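Local coordinates for protein proteasome accessory factor B/C (PafBC) (Paenarthrobacter aurescens, PDB 6SJ9) that acts as a transcriptional regulator of the bacterial DNA damage response and combines winged helix-turn-helix DNA-binding modules with WYL domains, at residues Q148-V153 against G190-V195; V206-R211 against F282-Q287; T518-D523 against R547-D552. All coordinates share one frame; numbering follows the deposited sequence.

Interaction 1 (Q148-V153 against G190-V195); sequences QAFDDV and GQWYLV
Phe150 drives the edge of its ring into the face of Trp192, an edge-to-face aromatic pair whose centroids (the Phe150 ring and the six-membered ring of the indole) lie 5.1 Å apart with planes at 87°. The indole can be followed outward from Trp192 CB. That atom starts toward the helix, chi1 of -79° sets CG anti to the carbonyl carbon, and with chi2 near a right angle the indole turns one face to Phe150. At the ring fusion Trp192 CD2 lies 4.0 Å from Phe150 CE2. The next atom, Trp192 CE3, comes within 3.8 Å of Phe150 CE2. Farther along the rim Trp192 CZ3 meets Phe150 CZ at 3.8 Å, and Trp192 CH2 ends the run 3.9 Å from Phe150 CZ. The touch is therefore on the benzo half of the indole.

Trp192, Tyr193 and Leu194 spell the tripeptide that gives the WYL domain its name, here on strand 191-198 of its Sm-like fold, with helix 147-159 packed against it through Phe150 and Val153. Tyr193 turns from the helix, while Trp192 and Leu194, two residues apart, both reach it. One turn after Phe150, Val153 continues the apolar seam: its CG1, anti to the backbone N (chi1 170°), touches Leu194 CD1 at 3.8 Å. Replacing Trp192 by an alanine removes the indole and would probably leave the CE2–CZ edge of Phe150 without its facing surface, opening a gap under the helix. Phe150 and Val153 also pack on Leu185 of strand 175-188, and Phe150 makes a second edge-to-face pair with Trp406.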
loop_
_atom_site.group_PDB
_atom_site.type_symbol
_atom_site.label_atom_id
_atom_site.label_comp_id
_atom_site.label_asym_id
_atom_site.label_seq_id
_atom_site.Cartn_x
_atom_site.Cartn_y
_atom_site.Cartn_z
ATOM N N GLN A 148 13.833 8.625 -5.995
ATOM C CA GLN A 148 15.086 9.067 -6.608
ATOM C C GLN A 148 16.237 9.095 -5.584
ATOM O O GLN A 148 17.334 8.597 -5.853
ATOM C CB GLN A 148 14.909 10.451 -7.251
ATOM C CG GLN A 148 16.164 10.821 -8.037
ATOM C CD GLN A 148 16.370 9.870 -9.228
ATOM O OE1 GLN A 148 15.433 9.614 -10.007
ATOM N NE2 GLN A 148 17.575 9.293 -9.340
ATOM N N ALA A 149 15.993 9.658 -4.403
ATOM C CA ALA A 149 17.014 9.711 -3.355
ATOM C C ALA A 149 17.415 8.316 -2.929
ATOM O O ALA A 149 18.605 8.022 -2.679
ATOM C CB ALA A 149 16.494 10.501 -2.152
ATOM N N PHE A 150 16.433 7.428 -2.875
ATOM C CA PHE A 150 16.737 6.038 -2.612
ATOM C C PHE A 150 17.614 5.466 -3.703
ATOM O O PHE A 150 18.587 4.754 -3.411
ATOM C CB PHE A 150 15.459 5.225 -2.500
ATOM C CG PHE A 150 15.520 4.193 -1.448
ATOM C CD1 PHE A 150 16.002 2.951 -1.732
ATOM C CD2 PHE A 150 15.082 4.483 -0.164
ATOM C CE1 PHE A 150 16.084 1.994 -0.743
ATOM C CE2 PHE A 150 15.136 3.541 0.844
ATOM C CZ PHE A 150 15.650 2.288 0.544
ATOM N N ASP A 151 17.198 5.645 -4.978
ATOM C CA ASP A 151 18.005 5.138 -6.077
ATOM C C ASP A 151 19.426 5.704 -6.033
ATOM O O ASP A 151 20.377 4.993 -6.359
ATOM C CB ASP A 151 17.387 5.441 -7.440
ATOM C CG ASP A 151 16.052 4.658 -7.707
ATOM O OD1 ASP A 151 15.698 3.703 -6.968
ATOM O OD2 ASP A 151 15.370 4.993 -8.712
ATOM N N ASP A 152 19.581 6.968 -5.625
ATOM C CA ASP A 152 20.901 7.602 -5.697
ATOM C C ASP A 152 21.837 7.072 -4.621
ATOM O O ASP A 152 22.999 6.749 -4.908
ATOM C CB ASP A 152 20.770 9.119 -5.591
ATOM C CG ASP A 152 20.170 9.707 -6.824
ATOM O OD1 ASP A 152 20.392 9.166 -7.951
ATOM O OD2 ASP A 152 19.542 10.757 -6.677
ATOM N N VAL A 153 21.320 6.890 -3.401
ATOM C CA VAL A 153 22.136 6.305 -2.336
ATOM C C VAL A 153 22.519 4.877 -2.692
ATOM O O VAL A 153 23.672 4.480 -2.542
ATOM C CB VAL A 153 21.399 6.374 -0.984
ATOM C CG1 VAL A 153 22.162 5.537 0.081
ATOM C CG2 VAL A 153 21.391 7.823 -0.516
ATOM N N GLY A 190 9.138 3.982 11.338
ATOM C CA GLY A 190 8.560 4.311 10.052
ATOM C C GLY A 190 9.384 5.254 9.181
ATOM O O GLY A 190 9.098 5.361 7.985
ATOM N N GLN A 191 10.437 5.884 9.717
ATOM C CA GLN A 191 11.165 6.949 9.025
ATOM C C GLN A 191 12.547 6.488 8.569
ATOM O O GLN A 191 13.248 5.777 9.299
ATOM C CB GLN A 191 11.316 8.166 9.957
ATOM C CG GLN A 191 9.979 8.825 10.323
ATOM C CD GLN A 191 9.111 9.061 9.082
ATOM O OE1 GLN A 191 8.182 8.288 8.797
ATOM N NE2 GLN A 191 9.419 10.125 8.330
ATOM N N TRP A 192 12.968 6.964 7.393
ATOM C CA TRP A 192 14.178 6.472 6.756
ATOM C C TRP A 192 15.373 7.388 7.021
ATOM O O TRP A 192 15.262 8.617 7.030
ATOM C CB TRP A 192 13.986 6.309 5.264
ATOM C CG TRP A 192 13.258 5.058 4.870
ATOM C CD1 TRP A 192 11.893 4.899 4.715
ATOM C CD2 TRP A 192 13.837 3.783 4.622
ATOM N NE1 TRP A 192 11.610 3.603 4.330
ATOM C CE2 TRP A 192 12.777 2.891 4.285
ATOM C CE3 TRP A 192 15.144 3.291 4.668
ATOM C CZ2 TRP A 192 12.991 1.540 3.989
ATOM C CZ3 TRP A 192 15.360 1.934 4.364
ATOM C CH2 TRP A 192 14.274 1.075 4.026
ATOM N N TYR A 193 16.519 6.769 7.178
ATOM C CA TYR A 193 17.756 7.427 7.553
ATOM C C TYR A 193 18.855 6.928 6.628
ATOM O O TYR A 193 18.847 5.764 6.226
ATOM C CB TYR A 193 18.187 7.082 8.979
ATOM C CG TYR A 193 17.196 7.509 10.041
ATOM C CD1 TYR A 193 16.039 6.777 10.276
ATOM C CD2 TYR A 193 17.409 8.654 10.803
ATOM C CE1 TYR A 193 15.120 7.183 11.264
ATOM C CE2 TYR A 193 16.501 9.061 11.785
ATOM C CZ TYR A 193 15.361 8.321 12.004
ATOM O OH TYR A 193 14.459 8.733 12.969
ATOM N N LEU A 194 19.842 7.794 6.402
ATOM C CA LEU A 194 21.122 7.465 5.790
ATOM C C LEU A 194 22.186 7.512 6.884
ATOM O O LEU A 194 22.219 8.452 7.708
ATOM C CB LEU A 194 21.447 8.488 4.696
ATOM C CG LEU A 194 22.901 8.453 4.188
ATOM C CD1 LEU A 194 23.236 7.211 3.326
ATOM C CD2 LEU A 194 23.187 9.727 3.427
ATOM N N VAL A 195 23.007 6.473 6.961
ATOM C CA VAL A 195 24.159 6.506 7.848
ATOM C C VAL A 195 25.395 6.425 6.972
ATOM O O VAL A 195 25.409 5.697 5.969
ATOM C CB VAL A 195 24.167 5.396 8.930
ATOM C CG1 VAL A 195 24.177 4.049 8.293
ATOM C CG2 VAL A 195 25.424 5.520 9.788
#

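Interaction 2 (V206-R211 against F282-Q287); sequences VFRLSR and FRDPEQ
The N-cap of helix 285-294 is the meeting point here: Asp284 caps its own helix and binds Arg208, the last residue of strand 203-208 in the WYL domain, and Ser210 in the 3-10 turn just after it. The helix belongs to the ferredoxin-like WCX domain, whose four antiparallel strands run in the order 2-3-1-4, so the contact joins two domains of the same half of the chain. Asp284 holds CG anti to its own N (chi1 -178°), which carries the carboxylate toward 206-211, and its two oxygens divide the work. OD1 faces its own helix and accepts the capping bond from Glu286 N at 3.0 Å, met from above the carboxylate plane. OD2 takes both donors of the other segment. Ser210 OG gives the shorter bond, 2.6 Å to Asp284 OD2, and arrives on the syn lone pair.

Arg208 NH1 reaches the same Asp284 OD2 at 3.2 Å in a salt bridge, but comes in from above the carboxylate plane. Guanidinium and carboxylate planes are 85° apart, and the N-H...O angle is only 142°. Only NH1 is bonded across the contact, so this is a single-nitrogen bridge and not a two-nitrogen grip, delivered by a chain bent at chi3. Beside this polar knot Glu286 CG packs 3.7 Å from Ser210 O, and Ser210 CB lies 4.1 Å from Glu286 CB. The end of Glu286 leads elsewhere, to a salt bridge with Arg313.

Asp284 is buried, yet three donors serve its two oxygens. The positive Arg208 and the amino end of the helix would both favour the ionised carboxylate, so the interdomain joint probably rests on a well-compensated buried charge.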
loop_
_atom_site.group_PDB
_atom_site.type_symbol
_atom_site.label_atom_id
_atom_site.label_comp_id
_atom_site.label_asym_id
_atom_site.label_seq_id
_atom_site.Cartn_x
_atom_site.Cartn_y
_atom_site.Cartn_z
ATOM N N VAL A 206 24.239 10.263 11.137
ATOM C CA VAL A 206 22.951 9.776 10.699
ATOM C C VAL A 206 22.133 10.955 10.195
ATOM O O VAL A 206 22.081 12.012 10.837
ATOM C CB VAL A 206 22.229 9.022 11.822
ATOM C CG1 VAL A 206 21.049 8.291 11.227
ATOM C CG2 VAL A 206 23.178 8.058 12.492
ATOM N N PHE A 207 21.564 10.796 9.017
ATOM C CA PHE A 207 20.789 11.818 8.342
ATOM C C PHE A 207 19.364 11.315 8.130
ATOM O O PHE A 207 19.173 10.255 7.526
ATOM C CB PHE A 207 21.446 12.114 6.989
ATOM C CG PHE A 207 22.879 12.566 7.108
ATOM C CD1 PHE A 207 23.191 13.891 7.417
ATOM C CD2 PHE A 207 23.904 11.653 6.985
ATOM C CE1 PHE A 207 24.511 14.309 7.538
ATOM C CE2 PHE A 207 25.232 12.059 7.066
ATOM C CZ PHE A 207 25.536 13.379 7.349
ATOM N N ARG A 208 18.368 12.084 8.565
ATOM C CA ARG A 208 16.985 11.772 8.219
ATOM C C ARG A 208 16.689 12.187 6.782
ATOM O O ARG A 208 16.995 13.305 6.387
ATOM C CB ARG A 208 15.993 12.443 9.160
ATOM C CG ARG A 208 16.314 12.401 10.630
ATOM C CD ARG A 208 15.188 13.147 11.416
ATOM N NE ARG A 208 13.887 12.673 10.935
ATOM C CZ ARG A 208 13.156 11.715 11.499
ATOM N NH1 ARG A 208 11.987 11.361 10.956
ATOM N NH2 ARG A 208 13.613 11.085 12.578
ATOM N N LEU A 209 16.182 11.264 5.969
ATOM C CA LEU A 209 15.929 11.591 4.562
ATOM C C LEU A 209 14.983 12.776 4.430
ATOM O O LEU A 209 15.205 13.665 3.587
ATOM C CB LEU A 209 15.356 10.371 3.822
ATOM C CG LEU A 209 16.275 9.514 2.961
ATOM C CD1 LEU A 209 17.390 8.978 3.794
ATOM C CD2 LEU A 209 15.527 8.329 2.323
ATOM N N SER A 210 13.994 12.870 5.335
ATOM C CA SER A 210 13.021 13.957 5.261
ATOM C C SER A 210 13.673 15.321 5.461
ATOM O O SER A 210 13.105 16.327 5.027
ATOM C CB SER A 210 11.895 13.744 6.277
ATOM O OG SER A 210 12.345 13.932 7.617
ATOM N N ARG A 211 14.858 15.387 6.077
ATOM C CA ARG A 211 15.528 16.664 6.332
ATOM C C ARG A 211 16.529 17.074 5.245
ATOM O O ARG A 211 17.231 18.078 5.413
ATOM C CB ARG A 211 16.207 16.643 7.689
ATOM C CG ARG A 211 15.220 16.298 8.866
ATOM C CD ARG A 211 15.514 17.192 10.051
ATOM N NE ARG A 211 14.936 18.526 9.865
ATOM C CZ ARG A 211 15.362 19.650 10.455
ATOM N NH1 ARG A 211 16.409 19.650 11.289
ATOM N NH2 ARG A 211 14.734 20.794 10.195
ATOM N N PHE A 282 2.308 14.651 16.441
ATOM C CA PHE A 282 3.219 14.263 15.377
ATOM C C PHE A 282 4.618 14.332 15.962
ATOM O O PHE A 282 4.840 14.985 16.987
ATOM C CB PHE A 282 3.092 15.180 14.160
ATOM C CG PHE A 282 3.661 16.562 14.392
ATOM C CD1 PHE A 282 2.956 17.496 15.118
ATOM C CD2 PHE A 282 4.883 16.935 13.837
ATOM C CE1 PHE A 282 3.472 18.768 15.329
ATOM C CE2 PHE A 282 5.399 18.212 14.029
ATOM C CZ PHE A 282 4.697 19.127 14.773
ATOM N N ARG A 283 5.560 13.636 15.313
ATOM C CA ARG A 283 6.976 13.689 15.676
ATOM C C ARG A 283 7.783 14.485 14.659
ATOM O O ARG A 283 8.453 15.446 15.044
ATOM C CB ARG A 283 7.562 12.285 15.916
ATOM C CG ARG A 283 6.839 11.570 17.062
ATOM C CD ARG A 283 7.298 10.146 17.376
ATOM N NE ARG A 283 6.829 9.130 16.433
ATOM C CZ ARG A 283 6.499 7.885 16.780
ATOM N NH1 ARG A 283 6.529 7.529 18.066
ATOM N NH2 ARG A 283 6.101 7.012 15.854
ATOM N N ASP A 284 7.743 14.106 13.374
ATOM C CA ASP A 284 8.504 14.790 12.329
ATOM C C ASP A 284 7.619 15.793 11.611
ATOM O O ASP A 284 6.642 15.391 10.964
ATOM C CB ASP A 284 9.068 13.771 11.330
ATOM C CG ASP A 284 9.934 14.422 10.207
ATOM O OD1 ASP A 284 10.124 15.663 10.168
ATOM O OD2 ASP A 284 10.489 13.663 9.388
ATOM N N PRO A 285 7.949 17.083 11.649
ATOM C CA PRO A 285 7.100 18.079 10.982
ATOM C C PRO A 285 7.119 18.002 9.471
ATOM O O PRO A 285 6.146 18.444 8.851
ATOM C CB PRO A 285 7.655 19.426 11.477
ATOM C CG PRO A 285 8.990 19.120 12.009
ATOM C CD PRO A 285 9.015 17.697 12.447
ATOM N N GLU A 286 8.175 17.462 8.851
ATOM C CA GLU A 286 8.130 17.310 7.404
ATOM C C GLU A 286 7.117 16.253 7.026
ATOM O O GLU A 286 6.432 16.380 6.011
ATOM C CB GLU A 286 9.501 16.967 6.820
ATOM C CG GLU A 286 10.412 18.148 6.892
ATOM C CD GLU A 286 9.832 19.308 6.117
ATOM O OE1 GLU A 286 9.210 19.064 5.048
ATOM O OE2 GLU A 286 9.986 20.464 6.583
ATOM N N GLN A 287 6.987 15.224 7.851
ATOM C CA GLN A 287 6.028 14.175 7.552
ATOM C C GLN A 287 4.600 14.696 7.654
ATOM O O GLN A 287 3.793 14.467 6.741
ATOM C CB GLN A 287 6.230 12.994 8.484
ATOM C CG GLN A 287 5.546 11.789 7.939
ATOM C CD GLN A 287 5.576 10.645 8.879
ATOM O OE1 GLN A 287 6.376 10.639 9.823
ATOM N NE2 GLN A 287 4.750 9.622 8.606
#

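Interaction 3 (T518-D523 against R547-D552); sequences TERDVD and RNFRLD
Arg520 presents a face of its guanidinium to the edge of the Phe549 ring, with the two planes 86° apart. The cation therefore sits at the rim of the ring and not over its pi face. Phe549 CE2 stands above the guanidinium plane, 3.5 Å from Arg520 NH2 and 3.6 Å from Arg520 CZ. The aliphatic part joins in farther back, where Arg520 CD comes within 3.9 Å of Phe549 CZ. CG of Arg520 sits between the backbone N and the carbonyl carbon (chi1 52°), and a bend at chi3 brings the flat end across the ring edge.

Rotation of that flat end is restrained from within the strand. Arg520 NH1 donates to Thr518 OG1 at 2.8 Å, nearly straight at 167°, with the oxygen close to the guanidinium plane. The charge is answered by Glu583, which forms a salt bridge with the same NH1. Val522, on the same side of the strand, adds a looser apolar touch, its CG1 lying 4.4 Å from Phe549 CE1.

No backbone hydrogen bonds link the segments; their nearest CA atoms, those of Val522 and Arg547, are 9.3 Å apart, about two strand spacings. This follows from the order of the antiparallel five-stranded sheet in the second WYL domain, an Sm-like arrangement in which strand 533-540 runs between 517-530 and 545-550. Side chains on one face bridge over it, and Phe549 reaches farther still, packing on Leu507 and pairing edge-to-face with Tyr509, both of strand 503-510; just past the end of edge strand 545-550 Leu551 packs against helix 489-501.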
loop_
_atom_site.group_PDB
_atom_site.type_symbol
_atom_site.label_atom_id
_atom_site.label_comp_id
_atom_site.label_asym_id
_atom_site.label_seq_id
_atom_site.Cartn_x
_atom_site.Cartn_y
_atom_site.Cartn_z
ATOM N N THR A 518 -20.065 1.504 -23.554
ATOM C CA THR A 518 -19.102 1.005 -24.517
ATOM C C THR A 518 -19.523 -0.434 -24.825
ATOM O O THR A 518 -20.077 -1.143 -23.963
ATOM C CB THR A 518 -17.653 1.049 -23.985
ATOM O OG1 THR A 518 -17.584 0.372 -22.727
ATOM C CG2 THR A 518 -17.167 2.494 -23.787
ATOM N N GLU A 519 -19.244 -0.860 -26.052
ATOM C CA GLU A 519 -19.597 -2.184 -26.531
ATOM C C GLU A 519 -18.322 -2.898 -26.948
ATOM O O GLU A 519 -17.522 -2.341 -27.705
ATOM C CB GLU A 519 -20.588 -2.081 -27.707
ATOM C CG GLU A 519 -21.408 -3.352 -27.956
ATOM C CD GLU A 519 -22.376 -3.304 -29.196
ATOM O OE1 GLU A 519 -22.053 -2.678 -30.265
ATOM O OE2 GLU A 519 -23.495 -3.868 -29.054
ATOM N N ARG A 520 -18.141 -4.129 -26.475
ATOM C CA ARG A 520 -16.887 -4.805 -26.718
ATOM C C ARG A 520 -17.043 -6.300 -26.506
ATOM O O ARG A 520 -17.848 -6.734 -25.680
ATOM C CB ARG A 520 -15.804 -4.297 -25.781
ATOM C CG ARG A 520 -16.306 -4.352 -24.332
ATOM C CD ARG A 520 -15.226 -3.801 -23.475
ATOM N NE ARG A 520 -15.489 -2.480 -23.049
ATOM C CZ ARG A 520 -14.591 -1.693 -22.464
ATOM N NH1 ARG A 520 -14.996 -0.527 -22.036
ATOM N NH2 ARG A 520 -13.319 -2.043 -22.316
ATOM N N ASP A 521 -16.241 -7.065 -27.253
ATOM C CA ASP A 521 -16.105 -8.509 -27.091
ATOM C C ASP A 521 -15.057 -8.783 -26.029
ATOM O O ASP A 521 -13.979 -8.187 -26.068
ATOM C CB ASP A 521 -15.675 -9.164 -28.420
ATOM C CG ASP A 521 -16.810 -9.119 -29.477
ATOM O OD1 ASP A 521 -18.013 -9.268 -29.132
ATOM O OD2 ASP A 521 -16.481 -8.899 -30.626
ATOM N N VAL A 522 -15.377 -9.646 -25.061
ATOM C CA VAL A 522 -14.440 -10.006 -23.997
ATOM C C VAL A 522 -14.385 -11.519 -23.801
ATOM O O VAL A 522 -15.379 -12.230 -23.978
ATOM C CB VAL A 522 -14.783 -9.319 -22.655
ATOM C CG1 VAL A 522 -14.963 -7.903 -22.886
ATOM C CG2 VAL A 522 -16.084 -9.867 -22.054
ATOM N N ASP A 523 -13.199 -12.000 -23.412
ATOM C CA ASP A 523 -13.003 -13.363 -22.950
ATOM C C ASP A 523 -13.093 -13.299 -21.442
ATOM O O ASP A 523 -12.142 -12.841 -20.795
ATOM C CB ASP A 523 -11.639 -13.930 -23.372
ATOM C CG ASP A 523 -11.431 -13.940 -24.892
ATOM O OD1 ASP A 523 -12.387 -14.228 -25.664
ATOM O OD2 ASP A 523 -10.265 -13.747 -25.309
ATOM N N ARG A 547 -8.721 -6.437 -18.652
ATOM C CA ARG A 547 -9.286 -5.396 -17.820
ATOM C C ARG A 547 -10.121 -6.047 -16.736
ATOM O O ARG A 547 -10.482 -7.226 -16.837
ATOM C CB ARG A 547 -10.164 -4.432 -18.636
ATOM C CG ARG A 547 -9.412 -3.697 -19.759
ATOM C CD ARG A 547 -8.582 -2.583 -19.147
ATOM N NE ARG A 547 -7.864 -1.748 -20.113
ATOM C CZ ARG A 547 -6.775 -2.107 -20.792
ATOM N NH1 ARG A 547 -6.231 -3.322 -20.665
ATOM N NH2 ARG A 547 -6.222 -1.236 -21.625
ATOM N N ASN A 548 -10.459 -5.253 -15.710
ATOM C CA ASN A 548 -11.288 -5.697 -14.601
ATOM C C ASN A 548 -12.476 -4.783 -14.541
ATOM O O ASN A 548 -12.311 -3.582 -14.340
ATOM C CB ASN A 548 -10.502 -5.685 -13.270
ATOM C CG ASN A 548 -9.498 -6.776 -13.252
ATOM O OD1 ASN A 548 -9.808 -7.872 -12.799
ATOM N ND2 ASN A 548 -8.335 -6.554 -13.849
ATOM N N PHE A 549 -13.659 -5.359 -14.718
ATOM C CA PHE A 549 -14.905 -4.623 -14.821
ATOM C C PHE A 549 -15.735 -4.836 -13.559
ATOM O O PHE A 549 -15.647 -5.882 -12.904
ATOM C CB PHE A 549 -15.705 -5.127 -16.047
ATOM C CG PHE A 549 -14.966 -4.967 -17.415
ATOM C CD1 PHE A 549 -14.218 -6.003 -17.946
ATOM C CD2 PHE A 549 -15.114 -3.819 -18.166
ATOM C CE1 PHE A 549 -13.594 -5.880 -19.222
ATOM C CE2 PHE A 549 -14.486 -3.664 -19.434
ATOM C CZ PHE A 549 -13.718 -4.680 -19.949
ATOM N N ARG A 550 -16.592 -3.870 -13.273
ATOM C CA ARG A 550 -17.534 -3.957 -12.165
ATOM C C ARG A 550 -18.818 -4.605 -12.653
ATOM O O ARG A 550 -19.417 -4.130 -13.625
ATOM C CB ARG A 550 -17.854 -2.570 -11.592
ATOM C CG ARG A 550 -16.671 -1.876 -10.868
ATOM C CD ARG A 550 -17.057 -0.497 -10.324
ATOM N NE ARG A 550 -18.218 -0.521 -9.409
ATOM C CZ ARG A 550 -18.124 -0.633 -8.074
ATOM N NH1 ARG A 550 -16.925 -0.712 -7.489
ATOM N NH2 ARG A 550 -19.234 -0.662 -7.314
ATOM N N LEU A 551 -19.239 -5.672 -11.971
ATOM C CA LEU A 551 -20.487 -6.332 -12.330
ATOM C C LEU A 551 -21.641 -5.341 -12.320
ATOM O O LEU A 551 -22.530 -5.382 -13.197
ATOM C CB LEU A 551 -20.763 -7.489 -11.368
ATOM C CG LEU A 551 -21.801 -8.505 -11.847
ATOM C CD1 LEU A 551 -21.293 -9.160 -13.081
ATOM C CD2 LEU A 551 -21.967 -9.574 -10.798
ATOM N N ASP A 552 -21.641 -4.418 -11.353
ATOM C CA ASP A 552 -22.788 -3.538 -11.245
ATOM C C ASP A 552 -22.722 -2.458 -12.275
ATOM O O ASP A 552 -23.561 -1.560 -12.227
ATOM C CB ASP A 552 -22.929 -2.908 -9.828
ATOM C CG ASP A 552 -21.796 -1.926 -9.445
ATOM O OD1 ASP A 552 -21.026 -1.411 -10.295
ATOM O OD2 ASP A 552 -21.685 -1.635 -8.227
#

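Overall arrangement
Interactions 1 and 2 are neighbours, with centres 12 Å apart, and hold adjacent strands of one sheet: backbone hydrogen bonds join Leu194 to Phe207 and Trp192 to Leu209. Interaction 1 is wholly buried and apolar, fixing a helix on a sheet inside the first WYL domain. Interaction 2, where the neighbouring strand ends and turns, is only partly buried and polar, as suits a junction with the WCX domain. Interaction 3 lies in the second WYL domain, its centre about 42 and 45 Å from the centres of the other two and across the chain's centre. Buried like interaction 1, it nevertheless places a charged group against an aromatic edge, and it joins two strands of one sheet across the strand between them.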